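Local coordinates for protein chorismate synthase (Aquifex aeolicus, PDB 1Q1L) that probably catalyses the last step of chorismate biosynthesis, the anti-1,4-elimination of phosphate from 5-enolpyruvylshikimate-3-phosphate, with reduced FMN as cofactor, at residues Glu65-Val70 / Pro79-Ile84. Sequence-based numbering, arbitrary orientation.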
loop_
_atom_site.group_PDB
_atom_site.type_symbol
_atom_site.label_atom_id
_atom_site.label_comp_id
_atom_site.label_asym_id
_atom_site.label_seq_id
_atom_site.Cartn_x
_atom_site.Cartn_y
_atom_site.Cartn_z
ATOM N N GLU A 65 21.726 -14.347 10.594
ATOM C CA GLU A 65 21.408 -14.564 11.990
ATOM C C GLU A 65 19.966 -14.132 12.160
ATOM O O GLU A 65 19.588 -13.052 11.717
ATOM C CB GLU A 65 22.315 -13.730 12.907
ATOM C CG GLU A 65 21.745 -13.567 14.317
ATOM C CD GLU A 65 22.739 -13.013 15.325
ATOM O OE1 GLU A 65 23.483 -12.064 14.997
ATOM O OE2 GLU A 65 22.759 -13.524 16.462
ATOM N N ILE A 66 19.152 -14.982 12.772
ATOM C CA ILE A 66 17.759 -14.630 12.997
ATOM C C ILE A 66 17.712 -13.794 14.268
ATOM O O ILE A 66 18.149 -14.242 15.327
ATOM C CB ILE A 66 16.882 -15.883 13.161
ATOM C CG1 ILE A 66 16.872 -16.682 11.852
ATOM C CG2 ILE A 66 15.467 -15.480 13.567
ATOM C CD1 ILE A 66 15.998 -17.933 11.884
ATOM N N LEU A 67 17.187 -12.580 14.156
ATOM C CA LEU A 67 17.105 -11.666 15.291
ATOM C C LEU A 67 15.759 -11.668 16.013
ATOM O O LEU A 67 15.641 -11.131 17.116
ATOM C CB LEU A 67 17.411 -10.241 14.826
ATOM C CG LEU A 67 18.742 -10.003 14.111
ATOM C CD1 LEU A 67 18.777 -8.570 13.598
ATOM C CD2 LEU A 67 19.907 -10.270 15.056
ATOM N N SER A 68 14.742 -12.254 15.393
ATOM C CA SER A 68 13.423 -12.289 16.001
ATOM C C SER A 68 12.456 -13.090 15.157
ATOM O O SER A 68 12.783 -13.491 14.041
ATOM C CB SER A 68 12.866 -10.873 16.147
ATOM O OG SER A 68 12.477 -10.354 14.883
ATOM N N GLY A 69 11.263 -13.312 15.703
ATOM C CA GLY A 69 10.225 -14.034 14.992
ATOM C C GLY A 69 10.268 -15.543 15.075
ATOM O O GLY A 69 9.371 -16.214 14.570
ATOM N N VAL A 70 11.296 -16.088 15.715
ATOM C CA VAL A 70 11.428 -17.535 15.816
ATOM C C VAL A 70 11.835 -17.997 17.214
ATOM O O VAL A 70 12.762 -17.460 17.813
ATOM C CB VAL A 70 12.473 -18.058 14.816
ATOM C CG1 VAL A 70 12.562 -19.581 14.901
ATOM C CG2 VAL A 70 12.116 -17.607 13.399
ATOM N N PRO A 79 7.117 -10.314 13.330
ATOM C CA PRO A 79 8.066 -10.060 12.240
ATOM C C PRO A 79 9.375 -10.828 12.403
ATOM O O PRO A 79 9.882 -10.990 13.521
ATOM C CB PRO A 79 8.285 -8.546 12.308
ATOM C CG PRO A 79 7.045 -8.034 12.974
ATOM C CD PRO A 79 6.793 -9.067 14.041
ATOM N N ILE A 80 9.917 -11.287 11.279
ATOM C CA ILE A 80 11.170 -12.023 11.271
ATOM C C ILE A 80 12.274 -11.091 10.781
ATOM O O ILE A 80 12.231 -10.608 9.647
ATOM C CB ILE A 80 11.091 -13.238 10.328
ATOM C CG1 ILE A 80 9.936 -14.147 10.754
ATOM C CG2 ILE A 80 12.421 -13.990 10.334
ATOM C CD1 ILE A 80 9.660 -15.289 9.801
ATOM N N ALA A 81 13.256 -10.836 11.641
ATOM C CA ALA A 81 14.366 -9.959 11.300
ATOM C C ALA A 81 15.630 -10.783 11.115
ATOM O O ALA A 81 15.935 -11.664 11.919
ATOM C CB ALA A 81 14.571 -8.908 12.401
ATOM N N LEU A 82 16.365 -10.484 10.049
ATOM C CA LEU A 82 17.589 -11.202 9.734
ATOM C C LEU A 82 18.725 -10.220 9.531
ATOM O O LEU A 82 18.508 -9.091 9.083
ATOM C CB LEU A 82 17.409 -12.003 8.439
ATOM C CG LEU A 82 16.159 -12.870 8.262
ATOM C CD1 LEU A 82 16.073 -13.334 6.813
ATOM C CD2 LEU A 82 16.195 -14.060 9.211
ATOM N N PHE A 83 19.939 -10.646 9.869
ATOM C CA PHE A 83 21.107 -9.808 9.658
ATOM C C PHE A 83 22.180 -10.666 8.999
ATOM O O PHE A 83 22.433 -11.784 9.433
ATOM C CB PHE A 83 21.638 -9.236 10.972
ATOM C CG PHE A 83 22.748 -8.236 10.783
ATOM C CD1 PHE A 83 22.519 -7.053 10.082
ATOM C CD2 PHE A 83 24.031 -8.493 11.266
ATOM C CE1 PHE A 83 23.548 -6.139 9.860
ATOM C CE2 PHE A 83 25.070 -7.584 11.049
ATOM C CZ PHE A 83 24.828 -6.407 10.344
ATOM N N ILE A 84 22.784 -10.148 7.937
ATOM C CA ILE A 84 23.834 -10.863 7.223
ATOM C C ILE A 84 25.107 -10.030 7.292
ATOM O O ILE A 84 25.211 -8.995 6.633
ATOM C CB ILE A 84 23.483 -11.066 5.729
ATOM C CG1 ILE A 84 22.203 -11.890 5.590
ATOM C CG2 ILE A 84 24.638 -11.764 5.017
ATOM C CD1 ILE A 84 21.662 -11.930 4.172
#
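Ser68 reaches over to the start of strand 80-84, where its OG donates a hydrogen bond to Pro79 O at 3.0 Å, from above the carbonyl plane, and accepts a weak, bent one from Ala81 N. With OG between the backbone N and the carbonyl carbon (chi1 73°), the hydroxyl faces the backbone of Pro79 and Ala81. An alanine here would probably leave Pro79 O and Ala81 N without this hydroxyl as a partner. Next to this loosely paired end the packing is close: Leu67 N bonds almost straight to Ala81 O at 2.7 Å, and Leu67 CB lies 4.0 Å from Ala81 CB. Leu67 CD1 slants across to Phe83 CB, 3.9 Å away. The segments lie on neighbouring antiparallel strands, 64-68 and 80-85, of a four-stranded sheet, 64-68 being outermost within the chain and 80-85 also bonded to strand 21-27. Glu65 and Phe83 form a tight hydrogen-bonded pair, N to O in both directions (2.9 Å from Glu65 N to Phe83 O). On the other face Ile66 CG1 and Leu82 CD2 meet at 3.8 Å, the side chains side by side, and Leu82 continues onto helices 37-48 and 142-157. Solvent partly reaches Glu65 and Phe83 beyond their paired backbones: the Phe83 side chain meets 65-70 through CB alone, its ring turned outward, and the extended Glu65 chain carries OE2 to a salt bridge with Lys20 of a second subunit. That subunit also packs on Leu67 and Ala81, through its Thr23 and Ala14.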